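PDB 5F06: glutathione S-transferase family protein, which probably catalyses the transfer of glutathione to electrophilic substrates such as organic halides, as a Phi-class glutathione transferase that binds glutathione. Local coordinates for residues L2-A7 / F27-V32; K47-Q52 / T62-R67; Q52-E57 / R67-Y72. All blocks are in the same frame, centred on the assembly; numbering follows the deposited sequence.

Overall arrangement
All three contacts belong to the thioredoxin-like N-terminal domain and meet on its four-stranded sheet. Contact 1 pairs strands 2-6 and 28-31, the latter outermost within the chain; it is partly buried and rests mostly on backbone hydrogen bonds. Contact 3 is the buried one: strand 55-58 against helix 66-76, held by aliphatic packing with no hydrogen bond across it. Contact 2, partly buried, sets the loop 47-52 against strand 61-64 through an amide-ring stack. Contacts 2 and 3 share Gln52 and Arg67, and both border glutathione and the second subunit, whereas contact 1 joins contact 3 through the bonding of strand 2-6 to strand 55-58.

Contact 1: residues L2-A7 / F27-V32; sequences LKLYGA and FELVPV
Tyr5 and Val30 stand side by side on one face of the sheet, pointing the same way from adjacent parallel strands. The CD2-CE2 side of the phenol ring lies along the isopropyl group, with Tyr5 CE2 3.6 Å from Val30 CG1. Val30 CG2 sits 4.0 Å above the plane of the Tyr5 ring, displaced toward its rim. On this same face Lys3 and Glu28 also run alongside each other. The Lys3 chain bends at chi3 and chi4 (53° and 56°), bringing Lys3 NZ within 3.4 Å of Glu28 OE1, a salt bridge whose hydrogen bond is weak. The same NZ also touches Val30 CG2. Leu4 and Leu29 occupy the other face, where Leu29 CD1 comes 4.3 Å from Leu4 CG. Farther along, Val32 points toward strand 2-6 and sets CG2 against the edge of that backbone, Val32 CG2 being 3.5 Å from Gly6 N.

Between the two layers of side chains the main chains are hydrogen-bonded in parallel fashion: Leu4 N and Gly6 N donate to Glu28 O and Val30 O, while Leu2 O, Leu4 O and Gly6 O accept from Glu28, Val30 and Val32. The bond from Val30 N to Leu4 O measures 2.8 Å. A CA-H...O contact from Tyr5 CA to Val30 O adds to them.

These strands are the two beta elements of a beta-alpha-beta crossover in the thioredoxin-like domain. Its helix 11-22 covers Leu4 with Val16 and Leu17, and strand 55-58 flanks strand 2-6 on its other side, where Glu57 takes the hydrogen bond of Tyr5 OH.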
loop_
_atom_site.group_PDB
_atom_site.type_symbol
_atom_site.label_atom_id
_atom_site.label_comp_id
_atom_site.label_asym_id
_atom_site.label_seq_id
_atom_site.Cartn_x
_atom_site.Cartn_y
_atom_site.Cartn_z
ATOM N N LEU A 2 -5.431 0.970 23.975
ATOM C CA LEU A 2 -4.795 0.597 22.723
ATOM C C LEU A 2 -3.702 -0.412 23.017
ATOM O O LEU A 2 -2.652 -0.050 23.543
ATOM C CB LEU A 2 -4.205 1.815 22.016
ATOM C CG LEU A 2 -5.200 2.832 21.467
ATOM C CD1 LEU A 2 -4.468 4.111 21.100
ATOM C CD2 LEU A 2 -5.935 2.272 20.258
ATOM N N LYS A 3 -3.962 -1.674 22.690
ATOM C CA LYS A 3 -3.009 -2.742 22.947
ATOM C C LYS A 3 -2.340 -3.187 21.655
ATOM O O LYS A 3 -2.982 -3.752 20.769
ATOM C CB LYS A 3 -3.702 -3.919 23.626
ATOM C CG LYS A 3 -4.277 -3.560 24.992
ATOM C CD LYS A 3 -5.218 -4.628 25.527
ATOM C CE LYS A 3 -4.572 -5.996 25.527
ATOM N NZ LYS A 3 -3.301 -6.025 26.295
ATOM N N LEU A 4 -1.043 -2.916 21.568
ATOM C CA LEU A 4 -0.246 -3.210 20.385
ATOM C C LEU A 4 0.582 -4.461 20.612
ATOM O O LEU A 4 1.394 -4.511 21.532
ATOM C CB LEU A 4 0.660 -2.026 20.056
ATOM C CG LEU A 4 1.547 -2.116 18.812
ATOM C CD1 LEU A 4 0.696 -2.231 17.562
ATOM C CD2 LEU A 4 2.467 -0.903 18.732
ATOM N N TYR A 5 0.358 -5.472 19.776
ATOM C CA TYR A 5 1.082 -6.733 19.875
ATOM C C TYR A 5 2.245 -6.765 18.890
ATOM O O TYR A 5 2.048 -6.736 17.678
ATOM C CB TYR A 5 0.141 -7.907 19.622
ATOM C CG TYR A 5 -0.948 -8.022 20.658
ATOM C CD1 TYR A 5 -2.091 -7.234 20.585
ATOM C CD2 TYR A 5 -0.826 -8.903 21.724
ATOM C CE1 TYR A 5 -3.089 -7.332 21.541
ATOM C CE2 TYR A 5 -1.818 -9.007 22.683
ATOM C CZ TYR A 5 -2.943 -8.217 22.589
ATOM O OH TYR A 5 -3.928 -8.323 23.543
ATOM N N GLY A 6 3.463 -6.825 19.411
ATOM C CA GLY A 6 4.634 -6.829 18.555
ATOM C C GLY A 6 5.930 -6.849 19.335
ATOM O O GLY A 6 6.002 -7.430 20.417
ATOM N N ALA A 7 6.956 -6.212 18.783
ATOM C CA ALA A 7 8.263 -6.155 19.430
ATOM C C ALA A 7 8.949 -4.830 19.108
ATOM O O ALA A 7 8.906 -4.382 17.963
ATOM C CB ALA A 7 9.121 -7.321 18.985
ATOM N N PHE A 27 -0.822 3.723 25.543
ATOM C CA PHE A 27 -0.971 2.424 24.902
ATOM C C PHE A 27 -0.205 1.378 25.693
ATOM O O PHE A 27 0.605 1.713 26.552
ATOM C CB PHE A 27 -0.466 2.458 23.456
ATOM C CG PHE A 27 1.014 2.685 23.341
ATOM C CD1 PHE A 27 1.531 3.969 23.285
ATOM C CD2 PHE A 27 1.891 1.612 23.290
ATOM C CE1 PHE A 27 2.893 4.181 23.187
ATOM C CE2 PHE A 27 3.252 1.815 23.191
ATOM C CZ PHE A 27 3.756 3.100 23.140
ATOM N N GLU A 28 -0.471 0.114 25.395
ATOM C CA GLU A 28 0.287 -0.986 25.965
ATOM C C GLU A 28 0.936 -1.792 24.854
ATOM O O GLU A 28 0.251 -2.275 23.952
ATOM C CB GLU A 28 -0.600 -1.899 26.810
ATOM C CG GLU A 28 0.172 -3.072 27.395
ATOM C CD GLU A 28 -0.680 -3.994 28.243
ATOM O OE1 GLU A 28 -1.887 -3.720 28.408
ATOM O OE2 GLU A 28 -0.130 -4.998 28.749
ATOM N N LEU A 29 2.257 -1.921 24.926
ATOM C CA LEU A 29 2.992 -2.817 24.049
ATOM C C LEU A 29 3.036 -4.203 24.681
ATOM O O LEU A 29 3.619 -4.389 25.749
ATOM C CB LEU A 29 4.405 -2.291 23.793
ATOM C CG LEU A 29 5.306 -3.158 22.905
ATOM C CD1 LEU A 29 4.681 -3.391 21.544
ATOM C CD2 LEU A 29 6.670 -2.521 22.746
ATOM N N VAL A 30 2.389 -5.161 24.027
ATOM C CA VAL A 30 2.373 -6.547 24.480
ATOM C C VAL A 30 3.367 -7.342 23.642
ATOM O O VAL A 30 3.206 -7.436 22.427
ATOM C CB VAL A 30 0.970 -7.174 24.359
ATOM C CG1 VAL A 30 0.981 -8.610 24.866
ATOM C CG2 VAL A 30 -0.051 -6.334 25.113
ATOM N N PRO A 31 4.409 -7.903 24.277
ATOM C CA PRO A 31 5.410 -8.625 23.483
ATOM C C PRO A 31 4.854 -9.834 22.738
ATOM O O PRO A 31 4.014 -10.560 23.268
ATOM C CB PRO A 31 6.431 -9.072 24.532
ATOM C CG PRO A 31 6.279 -8.112 25.639
ATOM C CD PRO A 31 4.826 -7.772 25.686
ATOM N N VAL A 32 5.323 -10.024 21.509
ATOM C CA VAL A 32 5.081 -11.252 20.761
ATOM C C VAL A 32 6.425 -11.930 20.526
ATOM O O VAL A 32 7.347 -11.330 19.973
ATOM C CB VAL A 32 4.377 -10.979 19.419
ATOM C CG1 VAL A 32 4.128 -12.280 18.664
ATOM C CG2 VAL A 32 3.070 -10.249 19.645
#

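Contact 2: residues K47-Q52 / T62-R67; sequences KNPFGQ and TLFESR. With GSH (glutathione), chain C.
Asn48 lays its amide flat over one face of the Phe64 ring, the two planes 16° apart, and at the same time shapes its own loop as an Asx turn overlapping a type I beta turn from Asn48 to Gly51. The loop precedes the hairpin of strands 55-58 and 61-64 in the thioredoxin-like sheet. Starting from the backbone, Asn48 CB touches Phe64 CB at 3.8 Å. Asn48 CG comes next, 3.5 Å from Phe64 CG. Asn48 OD1 rests on the ring near its rim, 3.2 Å from Phe64 CD2. Asn48 OD1 also accepts from Phe50 N at 2.9 Å, a donor well above the amide carbonyl plane and not on a lone pair. Asn48 ND2, the other tip, gives one bond to Gln52 O at 2.8 Å and another to a water, which passes the link on to Glu65 OE2. The amide is thus gripped at both ends, which should fix its rotation.

Phe64 projects toward the loop, and with CG between its backbone N and carbonyl carbon (chi1 62°) its ring presents a face to the amide. Pro49 CD and the edge of the Phe50 ring lean on the outer part of Phe64, Phe50 CD2 being 3.7 Å from Phe64 CE2, and Val102 of the second subunit packs on Phe64 too.

Beyond Phe64 the chain enters the glutathione site. Glu65, at the N-cap of helix 66-76, takes the ligand's amino group on OE1, and OE2 pairs with Arg106 of the second subunit. Ser66 N donates to glutathione O12, and Ser66 OG grips glutathione O11 at 2.7 Å.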
loop_
_atom_site.group_PDB
_atom_site.type_symbol
_atom_site.label_atom_id
_atom_site.label_comp_id
_atom_site.label_asym_id
_atom_site.label_seq_id
_atom_site.Cartn_x
_atom_site.Cartn_y
_atom_site.Cartn_z
ATOM N N LYS A 47 -5.556 -13.017 15.510
ATOM C CA LYS A 47 -5.437 -11.565 15.434
ATOM C C LYS A 47 -5.045 -11.154 14.018
ATOM O O LYS A 47 -5.623 -10.226 13.444
ATOM C CB LYS A 47 -4.405 -11.038 16.434
ATOM C CG LYS A 47 -4.684 -11.379 17.883
ATOM C CD LYS A 47 -3.746 -10.596 18.796
ATOM C CE LYS A 47 -4.106 -10.762 20.257
ATOM N NZ LYS A 47 -3.710 -12.079 20.817
ATOM N N ASN A 48 -4.052 -11.847 13.471
ATOM C CA ASN A 48 -3.614 -11.643 12.096
ATOM C C ASN A 48 -3.428 -12.989 11.403
ATOM O O ASN A 48 -2.466 -13.707 11.685
ATOM C CB ASN A 48 -2.306 -10.848 12.051
ATOM C CG ASN A 48 -1.831 -10.591 10.629
ATOM O OD1 ASN A 48 -2.479 -10.992 9.665
ATOM N ND2 ASN A 48 -0.702 -9.909 10.495
ATOM N N PRO A 49 -4.334 -13.328 10.472
ATOM C CA PRO A 49 -4.242 -14.648 9.840
ATOM C C PRO A 49 -2.970 -14.842 9.008
ATOM O O PRO A 49 -2.647 -15.977 8.657
ATOM C CB PRO A 49 -5.493 -14.696 8.958
ATOM C CG PRO A 49 -5.795 -13.264 8.657
ATOM C CD PRO A 49 -5.430 -12.519 9.905
ATOM N N PHE A 50 -2.253 -13.761 8.711
ATOM C CA PHE A 50 -1.012 -13.862 7.950
ATOM C C PHE A 50 0.183 -14.168 8.855
ATOM O O PHE A 50 1.288 -14.433 8.373
ATOM C CB PHE A 50 -0.775 -12.574 7.160
ATOM C CG PHE A 50 -1.737 -12.389 6.023
ATOM C CD1 PHE A 50 -1.528 -13.029 4.815
ATOM C CD2 PHE A 50 -2.853 -11.581 6.163
ATOM C CE1 PHE A 50 -2.415 -12.871 3.767
ATOM C CE2 PHE A 50 -3.742 -11.419 5.119
ATOM C CZ PHE A 50 -3.522 -12.062 3.920
ATOM N N GLY A 51 -0.047 -14.134 10.162
ATOM C CA GLY A 51 0.959 -14.547 11.123
ATOM C C GLY A 51 2.185 -13.654 11.167
ATOM O O GLY A 51 3.313 -14.139 11.286
ATOM N N GLN A 52 1.965 -12.348 11.086
ATOM C CA GLN A 52 3.044 -11.382 11.243
ATOM C C GLN A 52 2.624 -10.242 12.163
ATOM O O GLN A 52 1.432 -9.942 12.313
ATOM C CB GLN A 52 3.477 -10.830 9.884
ATOM C CG GLN A 52 4.259 -11.827 9.050
ATOM C CD GLN A 52 4.984 -11.174 7.897
ATOM O OE1 GLN A 52 4.381 -10.471 7.085
ATOM N NE2 GLN A 52 6.291 -11.389 7.827
ATOM N N THR A 62 -10.135 -5.454 16.352
ATOM C CA THR A 62 -8.818 -6.030 16.111
ATOM C C THR A 62 -8.330 -5.672 14.708
ATOM O O THR A 62 -9.041 -5.885 13.722
ATOM C CB THR A 62 -8.827 -7.561 16.270
ATOM O OG1 THR A 62 -9.410 -7.908 17.533
ATOM C CG2 THR A 62 -7.393 -8.126 16.193
ATOM N N LEU A 63 -7.115 -5.129 14.633
ATOM C CA LEU A 63 -6.513 -4.711 13.367
ATOM C C LEU A 63 -5.139 -5.330 13.140
ATOM O O LEU A 63 -4.439 -5.702 14.087
ATOM C CB LEU A 63 -6.373 -3.187 13.312
ATOM C CG LEU A 63 -7.611 -2.337 13.583
ATOM C CD1 LEU A 63 -7.229 -0.865 13.529
ATOM C CD2 LEU A 63 -8.716 -2.641 12.594
ATOM N N PHE A 64 -4.751 -5.424 11.874
ATOM C CA PHE A 64 -3.381 -5.744 11.528
ATOM C C PHE A 64 -3.009 -4.946 10.272
ATOM O O PHE A 64 -3.835 -4.188 9.762
ATOM C CB PHE A 64 -3.187 -7.264 11.352
ATOM C CG PHE A 64 -4.004 -7.880 10.245
ATOM C CD1 PHE A 64 -5.281 -8.356 10.483
ATOM C CD2 PHE A 64 -3.474 -8.016 8.972
ATOM C CE1 PHE A 64 -6.023 -8.938 9.463
ATOM C CE2 PHE A 64 -4.207 -8.598 7.956
ATOM C CZ PHE A 64 -5.482 -9.055 8.202
ATOM N N GLU A 65 -1.768 -5.118 9.810
ATOM C CA GLU A 65 -1.100 -4.236 8.836
ATOM C C GLU A 65 -0.738 -2.912 9.500
ATOM O O GLU A 65 -1.606 -2.140 9.925
ATOM C CB GLU A 65 -1.943 -3.990 7.576
ATOM C CG GLU A 65 -2.039 -5.196 6.674
ATOM C CD GLU A 65 -0.688 -5.581 6.089
ATOM O OE1 GLU A 65 0.093 -4.667 5.736
ATOM O OE2 GLU A 65 -0.405 -6.795 5.993
ATOM N N SER A 66 0.566 -2.666 9.588
ATOM C CA SER A 66 1.084 -1.537 10.342
ATOM C C SER A 66 0.484 -0.220 9.877
ATOM O O SER A 66 0.170 0.637 10.693
ATOM C CB SER A 66 2.611 -1.474 10.234
ATOM O OG SER A 66 3.025 -1.365 8.883
ATOM N N ARG A 67 0.316 -0.067 8.568
ATOM C CA ARG A 67 -0.139 1.202 8.010
ATOM C C ARG A 67 -1.663 1.352 8.088
ATOM O O ARG A 67 -2.191 2.463 7.982
ATOM C CB ARG A 67 0.338 1.340 6.565
ATOM C CG ARG A 67 1.865 1.271 6.398
ATOM C CD ARG A 67 2.238 1.047 4.940
ATOM N NE ARG A 67 3.677 0.900 4.719
ATOM C CZ ARG A 67 4.372 -0.203 4.982
ATOM N NH1 ARG A 67 3.775 -1.272 5.498
ATOM N NH2 ARG A 67 5.676 -0.235 4.736
HETATM N N1 GSH C . 2.683 -5.623 5.609
HETATM C CA1 GSH C . 2.929 -5.988 6.966
HETATM C C1 GSH C . 2.806 -4.767 7.853
HETATM O O11 GSH C . 3.188 -3.645 7.434
HETATM O O12 GSH C . 2.328 -4.874 9.009
HETATM C CB1 GSH C . 4.313 -6.596 7.098
HETATM C CG1 GSH C . 4.444 -7.223 8.478
HETATM C CD1 GSH C . 5.837 -7.795 8.708
HETATM O OE1 GSH C . 6.648 -7.856 7.797
HETATM N N2 GSH C . 6.174 -8.251 10.024
HETATM C CA2 GSH C . 7.460 -8.798 10.325
HETATM C C2 GSH C . 7.285 -10.174 10.962
HETATM O O2 GSH C . 6.287 -10.420 11.610
HETATM C CB2 GSH C . 8.157 -7.915 11.336
HETATM S SG2 GSH C . 8.702 -6.391 10.598
HETATM N N3 GSH C . 8.303 -11.181 10.808
HETATM C CA3 GSH C . 8.138 -12.483 11.428
HETATM C C3 GSH C . 7.939 -13.571 10.376
HETATM O O31 GSH C . 8.213 -14.771 10.657
HETATM O O32 GSH C . 7.505 -13.276 9.232
HETATM O O HOH W 1 0.119 -8.161 8.338
#

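Contact 3: residues Q52-E57 / R67-Y72; sequences QIPALE and RAITSY. With GSH (glutathione), chain C.
Ile69 has CG2 anti to its backbone N and an extended CG1-CD1 arm (chi2 167°), and Leu56 has CG anti to its backbone N (chi1 -177°); so placed, the isoleucine's two branches meet different ends of the leucine side chain, CG2 its tip and CD1 its CB. Ile69 CG2 touches Leu56 CD2 at 4.0 Å, while the other branch reaches the base of the leucine, Ile69 CD1 being 4.0 Å from Leu56 CB. Ile69 CD1 reaches on to Pro54 CG at 4.1 Å, which makes Ile69 the side chain common to most of the packing. Leu56 CD2 also meets the Tyr72 ring, 4.3 Å from Tyr72 CD2; Tyr72 OH is hydrogen-bonded to Glu58 and to Lys76.

Helix 66-76 packs on a face of the sheet of the thioredoxin-like fold; the axis of its 67-72 segment makes 40° with that of strand 55-57, and Val16 of helix 11-22 packs on Ile69 as well. The cis peptide before Pro54 is a hallmark of this fold, and it turns the preceding residue's backbone to the ligand: Ile53 N donates to glutathione O2 at 3.0 Å, and glutathione N2 returns a bond of 3.0 Å to Ile53 O. This two-way pairing clamps the cysteinyl part of the tripeptide.

One residue earlier, the nearly straight bond from Gln52 NE2 to glutathione O32 measures 2.6 Å, and Gln52 OE1 accepts from Arg106 of the second subunit. An alanine here would probably leave the glycine carboxylate of the ligand without this donor and that arginine without one of its acceptors. In the first turn of the helix, Arg67 turns the edge of its guanidinium toward the other carboxylate, at glutathione O11, while its NE pairs with Glu103.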
loop_
_atom_site.group_PDB
_atom_site.type_symbol
_atom_site.label_atom_id
_atom_site.label_comp_id
_atom_site.label_asym_id
_atom_site.label_seq_id
_atom_site.Cartn_x
_atom_site.Cartn_y
_atom_site.Cartn_z
ATOM N N GLN A 52 1.965 -12.348 11.086
ATOM C CA GLN A 52 3.044 -11.382 11.243
ATOM C C GLN A 52 2.624 -10.242 12.163
ATOM O O GLN A 52 1.432 -9.942 12.313
ATOM C CB GLN A 52 3.477 -10.830 9.884
ATOM C CG GLN A 52 4.259 -11.827 9.050
ATOM C CD GLN A 52 4.984 -11.174 7.897
ATOM O OE1 GLN A 52 4.381 -10.471 7.085
ATOM N NE2 GLN A 52 6.291 -11.389 7.827
ATOM N N ILE A 53 3.615 -9.619 12.786
ATOM C CA ILE A 53 3.374 -8.510 13.695
ATOM C C ILE A 53 3.485 -7.201 12.917
ATOM O O ILE A 53 4.221 -7.126 11.937
ATOM C CB ILE A 53 4.365 -8.526 14.889
ATOM C CG1 ILE A 53 5.824 -8.525 14.412
ATOM C CG2 ILE A 53 4.090 -9.736 15.770
ATOM C CD1 ILE A 53 6.836 -8.300 15.542
ATOM N N PRO A 54 2.776 -6.152 13.366
ATOM C CA PRO A 54 1.993 -6.083 14.597
ATOM C C PRO A 54 0.506 -6.345 14.409
ATOM O O PRO A 54 0.018 -6.433 13.285
ATOM C CB PRO A 54 2.215 -4.641 15.043
ATOM C CG PRO A 54 2.233 -3.895 13.758
ATOM C CD PRO A 54 2.896 -4.821 12.746
ATOM N N ALA A 55 -0.187 -6.476 15.533
ATOM C CA ALA A 55 -1.636 -6.426 15.570
ATOM C C ALA A 55 -2.053 -5.428 16.640
ATOM O O ALA A 55 -1.274 -5.115 17.547
ATOM C CB ALA A 55 -2.221 -7.790 15.856
ATOM N N LEU A 56 -3.279 -4.931 16.528
ATOM C CA LEU A 56 -3.840 -4.010 17.506
ATOM C C LEU A 56 -5.180 -4.525 18.014
ATOM O O LEU A 56 -6.054 -4.864 17.221
ATOM C CB LEU A 56 -4.025 -2.618 16.901
ATOM C CG LEU A 56 -4.537 -1.533 17.855
ATOM C CD1 LEU A 56 -3.416 -1.015 18.730
ATOM C CD2 LEU A 56 -5.175 -0.393 17.090
ATOM N N GLU A 57 -5.324 -4.596 19.334
ATOM C CA GLU A 57 -6.623 -4.818 19.960
ATOM C C GLU A 57 -7.050 -3.539 20.664
ATOM O O GLU A 57 -6.340 -3.025 21.529
ATOM C CB GLU A 57 -6.589 -5.987 20.958
ATOM C CG GLU A 57 -6.642 -7.373 20.315
ATOM C CD GLU A 57 -6.712 -8.496 21.341
ATOM O OE1 GLU A 57 -6.272 -8.272 22.493
ATOM O OE2 GLU A 57 -7.213 -9.598 21.000
ATOM N N ARG A 67 0.316 -0.067 8.568
ATOM C CA ARG A 67 -0.139 1.202 8.010
ATOM C C ARG A 67 -1.663 1.352 8.088
ATOM O O ARG A 67 -2.191 2.463 7.982
ATOM C CB ARG A 67 0.338 1.340 6.565
ATOM C CG ARG A 67 1.865 1.271 6.398
ATOM C CD ARG A 67 2.238 1.047 4.940
ATOM N NE ARG A 67 3.677 0.900 4.719
ATOM C CZ ARG A 67 4.372 -0.203 4.982
ATOM N NH1 ARG A 67 3.775 -1.272 5.498
ATOM N NH2 ARG A 67 5.676 -0.235 4.736
ATOM N N ALA A 68 -2.373 0.243 8.264
ATOM C CA ALA A 68 -3.803 0.315 8.568
ATOM C C ALA A 68 -3.971 0.815 9.999
ATOM O O ALA A 68 -4.868 1.607 10.307
ATOM C CB ALA A 68 -4.474 -1.037 8.386
ATOM N N ILE A 69 -3.085 0.356 10.873
ATOM C CA ILE A 69 -3.147 0.727 12.278
ATOM C C ILE A 69 -2.799 2.203 12.453
ATOM O O ILE A 69 -3.467 2.921 13.189
ATOM C CB ILE A 69 -2.199 -0.144 13.129
ATOM C CG1 ILE A 69 -2.664 -1.602 13.103
ATOM C CG2 ILE A 69 -2.162 0.357 14.560
ATOM C CD1 ILE A 69 -1.649 -2.601 13.650
ATOM N N THR A 70 -1.758 2.664 11.773
ATOM C CA THR A 70 -1.380 4.073 11.861
ATOM C C THR A 70 -2.476 4.971 11.292
ATOM O O THR A 70 -2.792 6.011 11.867
ATOM C CB THR A 70 -0.065 4.366 11.122
ATOM O OG1 THR A 70 -0.167 3.939 9.756
ATOM C CG2 THR A 70 1.111 3.661 11.802
ATOM N N SER A 71 -3.044 4.565 10.161
ATOM C CA SER A 71 -4.104 5.326 9.511
ATOM C C SER A 71 -5.327 5.426 10.425
ATOM O O SER A 71 -5.936 6.491 10.562
ATOM C CB SER A 71 -4.481 4.677 8.171
ATOM O OG SER A 71 -5.461 5.431 7.479
ATOM N N TYR A 72 -5.677 4.311 11.052
ATOM C CA TYR A 72 -6.769 4.284 12.017
ATOM C C TYR A 72 -6.520 5.261 13.162
ATOM O O TYR A 72 -7.363 6.106 13.471
ATOM C CB TYR A 72 -6.947 2.869 12.568
ATOM C CG TYR A 72 -7.984 2.786 13.648
ATOM C CD1 TYR A 72 -9.324 3.012 13.361
ATOM C CD2 TYR A 72 -7.634 2.482 14.955
ATOM C CE1 TYR A 72 -10.285 2.939 14.341
ATOM C CE2 TYR A 72 -8.594 2.406 15.950
ATOM C CZ TYR A 72 -9.917 2.636 15.634
ATOM O OH TYR A 72 -10.888 2.563 16.608
HETATM N N1 GSH C . 2.683 -5.623 5.609
HETATM C CA1 GSH C . 2.929 -5.988 6.966
HETATM C C1 GSH C . 2.806 -4.767 7.853
HETATM O O11 GSH C . 3.188 -3.645 7.434
HETATM O O12 GSH C . 2.328 -4.874 9.009
HETATM C CB1 GSH C . 4.313 -6.596 7.098
HETATM C CG1 GSH C . 4.444 -7.223 8.478
HETATM C CD1 GSH C . 5.837 -7.795 8.708
HETATM O OE1 GSH C . 6.648 -7.856 7.797
HETATM N N2 GSH C . 6.174 -8.251 10.024
HETATM C CA2 GSH C . 7.460 -8.798 10.325
HETATM C C2 GSH C . 7.285 -10.174 10.962
HETATM O O2 GSH C . 6.287 -10.420 11.610
HETATM C CB2 GSH C . 8.157 -7.915 11.336
HETATM S SG2 GSH C . 8.702 -6.391 10.598
HETATM N N3 GSH C . 8.303 -11.181 10.808
HETATM C CA3 GSH C . 8.138 -12.483 11.428
HETATM C C3 GSH C . 7.939 -13.571 10.376
HETATM O O31 GSH C . 8.213 -14.771 10.657
HETATM O O32 GSH C . 7.505 -13.276 9.232
#